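Local coordinates for protein mitogen (PDB 2J4X) that probably acts as a bacterial superantigen toxin of the staphylococcal and streptococcal family, stimulating T cells as a mitogen, and binds a zinc ion, at residues Asp73-Ile78 with Asp141-Lys146; Ile170-Lys173 with Thr177-Thr180. All coordinates share one frame; numbering follows the deposited sequence.

Contact 1: Asp73-Ile78 with Asp141-Lys146; sequences DIYALI and DVRLRK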
ATOM      1  N   ASP A  73     -11.342  -4.871   8.256  1.00 34.97           N
ATOM      2  CA  ASP A  73     -10.446  -3.739   8.552  1.00 32.71           C
ATOM      3  C   ASP A  73      -9.974  -3.276   7.177  1.00 31.70           C
ATOM      4  O   ASP A  73      -9.655  -4.088   6.302  1.00 29.16           O
ATOM      5  CB  ASP A  73      -9.230  -4.159   9.380  1.00 33.49           C
ATOM      6  CG  ASP A  73      -9.572  -4.449  10.830  1.00 35.26           C
ATOM      7  OD1 ASP A  73     -10.742  -4.230  11.219  1.00 36.79           O
ATOM      8  OD2 ASP A  73      -8.668  -4.892  11.578  1.00 34.31           O
ATOM      9  N   ILE A  74      -9.929  -1.971   6.988  1.00 30.35           N
ATOM     10  CA  ILE A  74      -9.548  -1.428   5.698  1.00 29.74           C
ATOM     11  C   ILE A  74      -8.373  -0.477   5.728  1.00 29.45           C
ATOM     12  O   ILE A  74      -8.317   0.404   6.561  1.00 31.10           O
ATOM     13  CB  ILE A  74     -10.727  -0.644   5.078  1.00 29.81           C
ATOM     14  CG1 ILE A  74     -11.997  -1.488   5.125  1.00 28.94           C
ATOM     15  CG2 ILE A  74     -10.402  -0.227   3.640  1.00 29.15           C
ATOM     16  CD1 ILE A  74     -13.195  -0.758   4.602  1.00 30.20           C
ATOM     17  N   TYR A  75      -7.424  -0.688   4.830  1.00 28.85           N
ATOM     18  CA  TYR A  75      -6.296   0.204   4.662  1.00 27.32           C
ATOM     19  C   TYR A  75      -6.130   0.227   3.151  1.00 27.34           C
ATOM     20  O   TYR A  75      -5.569  -0.691   2.569  1.00 26.60           O
ATOM     21  CB  TYR A  75      -5.017  -0.313   5.304  1.00 28.97           C
ATOM     22  CG  TYR A  75      -3.984   0.788   5.338  1.00 31.58           C
ATOM     23  CD1 TYR A  75      -3.710   1.471   6.508  1.00 33.04           C
ATOM     24  CD2 TYR A  75      -3.379   1.241   4.162  1.00 33.16           C
ATOM     25  CE1 TYR A  75      -2.871   2.593   6.511  1.00 35.52           C
ATOM     26  CE2 TYR A  75      -2.539   2.354   4.152  1.00 33.53           C
ATOM     27  CZ  TYR A  75      -2.296   3.028   5.331  1.00 34.84           C
ATOM     28  OH  TYR A  75      -1.508   4.154   5.329  1.00 37.49           O
ATOM     29  N   ALA A  76      -6.651   1.262   2.508  1.00 27.70           N
ATOM     30  CA  ALA A  76      -6.555   1.354   1.067  1.00 27.48           C
ATOM     31  C   ALA A  76      -6.431   2.783   0.597  1.00 28.37           C
ATOM     32  O   ALA A  76      -6.968   3.695   1.209  1.00 30.59           O
ATOM     33  CB  ALA A  76      -7.764   0.715   0.438  1.00 26.94           C
ATOM     34  N   LEU A  77      -5.713   2.974  -0.500  1.00 29.31           N
ATOM     35  CA  LEU A  77      -5.533   4.287  -1.095  1.00 28.95           C
ATOM     36  C   LEU A  77      -6.848   4.627  -1.807  1.00 31.71           C
ATOM     37  O   LEU A  77      -7.450   3.760  -2.437  1.00 32.63           O
ATOM     38  CB  LEU A  77      -4.371   4.239  -2.106  1.00 26.62           C
ATOM     39  CG  LEU A  77      -3.895   5.463  -2.896  1.00 25.01           C
ATOM     40  CD1 LEU A  77      -3.216   6.503  -2.017  1.00 23.14           C
ATOM     41  CD2 LEU A  77      -2.921   4.973  -3.915  1.00 26.55           C
ATOM     42  N   ILE A  78      -7.307   5.872  -1.697  1.00 34.31           N
ATOM     43  CA  ILE A  78      -8.545   6.294  -2.366  1.00 37.33           C
ATOM     44  C   ILE A  78      -8.233   6.615  -3.841  1.00 38.09           C
ATOM     45  O   ILE A  78      -7.285   7.336  -4.122  1.00 39.34           O
ATOM     46  CB  ILE A  78      -9.154   7.545  -1.649  1.00 37.90           C
ATOM     47  CG1 ILE A  78      -9.568   7.164  -0.216  1.00 36.32           C
ATOM     48  CG2 ILE A  78     -10.335   8.089  -2.441  1.00 37.93           C
ATOM     49  CD1 ILE A  78     -10.130   8.290   0.594  1.00 34.11           C
ATOM     50  N   ASP A 141       3.251  -0.901   0.632  1.00 27.46           N
ATOM     51  CA  ASP A 141       3.657  -0.222  -0.594  1.00 26.63           C
ATOM     52  C   ASP A 141       3.327   1.262  -0.585  1.00 26.42           C
ATOM     53  O   ASP A 141       4.177   2.093  -0.896  1.00 25.96           O
ATOM     54  CB  ASP A 141       3.015  -0.919  -1.806  1.00 27.10           C
ATOM     55  CG  ASP A 141       3.658  -0.507  -3.131  1.00 27.79           C
ATOM     56  OD1 ASP A 141       4.889  -0.307  -3.160  1.00 28.62           O
ATOM     57  OD2 ASP A 141       2.945  -0.402  -4.147  1.00 29.02           O
ATOM     58  N   VAL A 142       2.088   1.584  -0.227  1.00 25.59           N
ATOM     59  CA  VAL A 142       1.631   2.964  -0.153  1.00 26.19           C
ATOM     60  C   VAL A 142       2.348   3.791   0.918  1.00 26.72           C
ATOM     61  O   VAL A 142       2.710   4.934   0.682  1.00 28.18           O
ATOM     62  CB  VAL A 142       0.094   3.024   0.110  1.00 26.39           C
ATOM     63  CG1 VAL A 142      -0.324   4.462   0.494  1.00 24.18           C
ATOM     64  CG2 VAL A 142      -0.661   2.518  -1.143  1.00 23.76           C
ATOM     65  N   ARG A 143       2.531   3.243   2.110  1.00 27.36           N
ATOM     66  CA  ARG A 143       3.231   3.984   3.146  1.00 27.11           C
ATOM     67  C   ARG A 143       4.729   4.156   2.769  1.00 28.61           C
ATOM     68  O   ARG A 143       5.346   5.211   3.035  1.00 28.42           O
ATOM     69  CB  ARG A 143       3.083   3.256   4.490  1.00 26.73           C
ATOM     70  CG  ARG A 143       1.649   3.180   5.002  1.00 27.36           C
ATOM     71  CD  ARG A 143       1.562   2.416   6.323  1.00 28.21           C
ATOM     72  NE  ARG A 143       2.318   3.064   7.395  1.00 29.68           N
ATOM     73  CZ  ARG A 143       2.508   2.536   8.599  1.00 30.48           C
ATOM     74  NH1 ARG A 143       2.002   1.355   8.884  1.00 31.92           N
ATOM     75  NH2 ARG A 143       3.198   3.183   9.524  1.00 31.90           N
ATOM     76  N   LEU A 144       5.310   3.134   2.144  1.00 27.65           N
ATOM     77  CA  LEU A 144       6.712   3.207   1.757  1.00 28.42           C
ATOM     78  C   LEU A 144       6.896   4.270   0.700  1.00 28.59           C
ATOM     79  O   LEU A 144       7.858   5.042   0.756  1.00 28.43           O
ATOM     80  CB  LEU A 144       7.223   1.851   1.233  1.00 28.02           C
ATOM     81  CG  LEU A 144       8.709   1.801   0.841  1.00 27.41           C
ATOM     82  CD1 LEU A 144       9.285   0.428   1.128  1.00 27.38           C
ATOM     83  CD2 LEU A 144       8.869   2.173  -0.618  1.00 28.14           C
ATOM     84  N   ARG A 145       5.980   4.318  -0.265  1.00 27.93           N
ATOM     85  CA  ARG A 145       6.081   5.316  -1.335  1.00 28.22           C
ATOM     86  C   ARG A 145       5.874   6.726  -0.789  1.00 28.50           C
ATOM     87  O   ARG A 145       6.627   7.627  -1.134  1.00 30.38           O
ATOM     88  CB  ARG A 145       5.067   5.032  -2.454  1.00 27.00           C
ATOM     89  CG  ARG A 145       5.400   3.803  -3.265  1.00 27.12           C
ATOM     90  CD  ARG A 145       4.319   3.472  -4.264  1.00 25.39           C
ATOM     91  NE  ARG A 145       4.498   2.137  -4.817  1.00 25.00           N
ATOM     92  CZ  ARG A 145       4.618   1.858  -6.111  1.00 24.65           C
ATOM     93  NH1 ARG A 145       4.585   2.819  -7.020  1.00 22.73           N
ATOM     94  NH2 ARG A 145       4.746   0.603  -6.492  1.00 22.43           N
ATOM     95  N   LYS A 146       4.868   6.910   0.073  1.00 28.23           N
ATOM     96  CA  LYS A 146       4.572   8.214   0.673  1.00 27.97           C
ATOM     97  C   LYS A 146       5.751   8.728   1.510  1.00 29.00           C
ATOM     98  O   LYS A 146       6.061   9.915   1.501  1.00 29.39           O
ATOM     99  CB  LYS A 146       3.297   8.134   1.517  1.00 25.78           C
ATOM    100  CG  LYS A 146       2.019   8.216   0.703  1.00 24.06           C
ATOM    101  CD  LYS A 146       0.780   8.039   1.601  1.00 25.86           C
ATOM    102  CE  LYS A 146      -0.548   8.174   0.855  1.00 23.27           C
ATOM    103  NZ  LYS A 146      -0.875   9.580   0.553  1.00 23.40           N
TER

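Contact 2: Ile170-Lys173 with Thr177-Thr180; sequences IHYK and TKFT. With ZN (zinc ion), chain B.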
ATOM      1  N   ILE A 170      10.630  -6.464   0.050  1.00 33.46           N
ATOM      2  CA  ILE A 170      10.365  -6.897   1.410  1.00 34.95           C
ATOM      3  C   ILE A 170      11.401  -8.000   1.563  1.00 36.38           C
ATOM      4  O   ILE A 170      11.352  -9.005   0.839  1.00 37.01           O
ATOM      5  CB  ILE A 170       8.954  -7.514   1.529  1.00 34.15           C
ATOM      6  CG1 ILE A 170       7.907  -6.430   1.276  1.00 33.98           C
ATOM      7  CG2 ILE A 170       8.774  -8.179   2.903  1.00 34.24           C
ATOM      8  CD1 ILE A 170       6.502  -6.949   1.086  1.00 34.90           C
ATOM      9  N   HIS A 171      12.362  -7.804   2.460  1.00 38.28           N
ATOM     10  CA  HIS A 171      13.388  -8.816   2.659  1.00 40.06           C
ATOM     11  C   HIS A 171      13.020  -9.656   3.853  1.00 40.94           C
ATOM     12  O   HIS A 171      13.114  -9.215   5.004  1.00 40.45           O
ATOM     13  CB  HIS A 171      14.765  -8.196   2.853  1.00 41.64           C
ATOM     14  CG  HIS A 171      15.893  -9.110   2.460  1.00 45.40           C
ATOM     15  ND1 HIS A 171      17.042  -8.656   1.842  1.00 44.67           N
ATOM     16  CD2 HIS A 171      16.038 -10.452   2.580  1.00 45.45           C
ATOM     17  CE1 HIS A 171      17.842  -9.679   1.596  1.00 46.31           C
ATOM     18  NE2 HIS A 171      17.257 -10.780   2.035  1.00 46.91           N
ATOM     19  N   TYR A 172      12.572 -10.870   3.527  1.00 42.48           N
ATOM     20  CA  TYR A 172      12.133 -11.877   4.481  1.00 42.80           C
ATOM     21  C   TYR A 172      13.282 -12.430   5.313  1.00 43.72           C
ATOM     22  O   TYR A 172      14.447 -12.348   4.909  1.00 44.60           O
ATOM     23  CB  TYR A 172      11.397 -13.006   3.738  1.00 40.70           C
ATOM     24  CG  TYR A 172      10.048 -12.566   3.196  1.00 41.08           C
ATOM     25  CD1 TYR A 172       9.870 -12.285   1.838  1.00 40.69           C
ATOM     26  CD2 TYR A 172       8.962 -12.357   4.059  1.00 40.48           C
ATOM     27  CE1 TYR A 172       8.646 -11.798   1.349  1.00 40.61           C
ATOM     28  CE2 TYR A 172       7.734 -11.869   3.582  1.00 40.65           C
ATOM     29  CZ  TYR A 172       7.587 -11.588   2.228  1.00 41.33           C
ATOM     30  OH  TYR A 172       6.400 -11.073   1.755  1.00 41.63           O
ATOM     31  N   LYS A 173      12.944 -12.966   6.485  1.00 43.62           N
ATOM     32  CA  LYS A 173      13.929 -13.528   7.381  1.00 43.30           C
ATOM     33  C   LYS A 173      14.536 -14.797   6.783  1.00 45.71           C
ATOM     34  O   LYS A 173      15.672 -15.162   7.096  1.00 46.81           O
ATOM     35  CB  LYS A 173      13.276 -13.816   8.719  1.00 40.99           C
ATOM     36  CG  LYS A 173      12.945 -12.568   9.499  1.00 40.20           C
ATOM     37  CD  LYS A 173      12.160 -12.915  10.749  1.00 40.79           C
ATOM     38  CE  LYS A 173      11.860 -11.690  11.572  1.00 41.93           C
ATOM     39  NZ  LYS A 173      11.085 -12.010  12.805  1.00 43.63           N
ATOM     40  N   THR A 177      12.981 -12.559  -1.083  1.00 50.61           N
ATOM     41  CA  THR A 177      12.579 -11.158  -1.261  1.00 49.01           C
ATOM     42  C   THR A 177      11.364 -11.014  -2.156  1.00 46.26           C
ATOM     43  O   THR A 177      11.140 -11.844  -3.031  1.00 47.26           O
ATOM     44  CB  THR A 177      13.700 -10.340  -1.958  1.00 50.13           C
ATOM     45  OG1 THR A 177      14.892 -10.368  -1.169  1.00 51.78           O
ATOM     46  CG2 THR A 177      13.269  -8.896  -2.156  1.00 51.86           C
ATOM     47  N   LYS A 178      10.583  -9.961  -1.937  1.00 43.47           N
ATOM     48  CA  LYS A 178       9.452  -9.668  -2.816  1.00 40.46           C
ATOM     49  C   LYS A 178       9.759  -8.282  -3.353  1.00 39.66           C
ATOM     50  O   LYS A 178       9.762  -7.309  -2.603  1.00 38.36           O
ATOM     51  CB  LYS A 178       8.122  -9.644  -2.080  1.00 39.92           C
ATOM     52  CG  LYS A 178       6.960  -9.305  -3.007  1.00 39.24           C
ATOM     53  CD  LYS A 178       5.660  -9.272  -2.239  1.00 40.70           C
ATOM     54  CE  LYS A 178       4.642  -8.352  -2.881  1.00 43.13           C
ATOM     55  NZ  LYS A 178       3.960  -8.892  -4.096  1.00 44.78           N
ATOM     56  N   PHE A 179      10.040  -8.209  -4.652  1.00 39.55           N
ATOM     57  CA  PHE A 179      10.394  -6.959  -5.313  1.00 38.45           C
ATOM     58  C   PHE A 179       9.219  -6.268  -6.017  1.00 38.26           C
ATOM     59  O   PHE A 179       8.336  -6.935  -6.582  1.00 37.36           O
ATOM     60  CB  PHE A 179      11.507  -7.222  -6.331  1.00 40.50           C
ATOM     61  CG  PHE A 179      12.856  -7.517  -5.716  1.00 41.88           C
ATOM     62  CD1 PHE A 179      13.544  -8.689  -6.049  1.00 42.55           C
ATOM     63  CD2 PHE A 179      13.459  -6.606  -4.848  1.00 41.40           C
ATOM     64  CE1 PHE A 179      14.811  -8.949  -5.533  1.00 42.34           C
ATOM     65  CE2 PHE A 179      14.726  -6.855  -4.326  1.00 42.16           C
ATOM     66  CZ  PHE A 179      15.404  -8.031  -4.672  1.00 42.62           C
ATOM     67  N   THR A 180       9.226  -4.933  -5.996  1.00 35.12           N
ATOM     68  CA  THR A 180       8.172  -4.155  -6.627  1.00 33.52           C
ATOM     69  C   THR A 180       8.752  -2.950  -7.345  1.00 32.65           C
ATOM     70  O   THR A 180       9.605  -2.259  -6.809  1.00 33.41           O
ATOM     71  CB  THR A 180       7.132  -3.678  -5.585  1.00 33.56           C
ATOM     72  OG1 THR A 180       6.557  -4.822  -4.942  1.00 34.61           O
ATOM     73  CG2 THR A 180       6.028  -2.869  -6.245  1.00 31.47           C
TER
HETATM   74 ZN    ZN B1211      18.076  -6.823   2.539  1.00 52.26          ZN

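Contact 1: Asp73-Ile78 with Asp141-Lys146
The ammonium nitrogen of Lys146 is held by two backbone carbonyls, those of Tyr14 and Lys16, while its neighbouring methylene CE meets Leu77 CD1 at 4.3 Å. The charged end is thus held at the C-terminal end of helix 7-14 and just beyond it, so that only the last methylene of Lys146 brushes the strand. One helical turn back, Val142 CG2 lies 4.2 Å from Leu77 CB, at the place where the two backbones run closest. The backbone N of Leu77 is in turn tied to the side chain of Gln138, from the same helix. Two residues earlier in the strand, the hydroxyl of Tyr75 rests against the methylenes of Arg143, with OH 3.3 Å from CG and 3.7 Å from CD. The two side chains cross at about a right angle. A bend at chi3 (62°) turns the Arg143 guanidinium aside, and its NH1 is taken by the carbonyl of Thr129 and the carboxylate of Glu139. Strand and helix directions differ by 52°. The contact belongs to the interface between the two domains of this toxin family, where the long central helix of the beta-grasp domain faces a strand of the OB-fold barrel.

Contact 2: Ile170-Lys173 with Thr177-Thr180
His171 ND1, on the strand paired with Thr177-Thr180, binds the zinc ion at 2.2 Å, and His201 and Asp203 complete the protein ligands of the metal. Beside it Ile170 and Lys178 form an antiparallel hydrogen-bonded pair, Ile170 N giving to Lys178 O at 2.9 Å and Lys178 N to Ile170 O at 3.0 Å. The same Ile170 O accepts a CA-H...O contact from Thr177 CA at 3.2 Å. The His171 ring, swung away from its own backbone N (chi1 -154°), shares a face of the sheet with Thr177, whose OG1 lies 3.8 Å above the ring plane, over its centre. On the other face Ile170 CD1 and Lys178 CD meet at 4.1 Å, the two side chains running side by side. Tyr172 leans in next to them, its ring edge at CE1 touching Lys178 CB at 4.1 Å and one ring face carrying Ile170 CG2. The Lys178 ammonium goes on to a salt bridge with Glu192 and a cation-pi contact with Phe137. This hairpin forms one margin of the five-stranded beta-grasp sheet: strand 177-181 is outermost, strand 199-206 flanks 166-172 across from it, and Phe137 of helix 137-150 packs on Ile170.

In the fold
Helix 137-150 connects the two contacts, whose centres are 18 Å apart. In contact 1 it faces the OB-fold barrel, and through Arg145 it also reaches the hairpin of contact 2, where Arg145 NH2 lies 3.7 Å from Thr180 CG2. Arg145 is itself bridged to Asp141, its NE 3.0 Å from OD1, and that oxygen also accepts from Trp168 of strand 166-172, the strand that carries His171. The zinc ion lies on the sheet face of His171 and Thr177, whereas the opposite face of the hairpin turns to helix 137-150. Contact 1 joins the two domains away from the metal, while contact 2 supplies one ligand of the zinc site, a site that in several related superantigens bridges to MHC class II and may do so here.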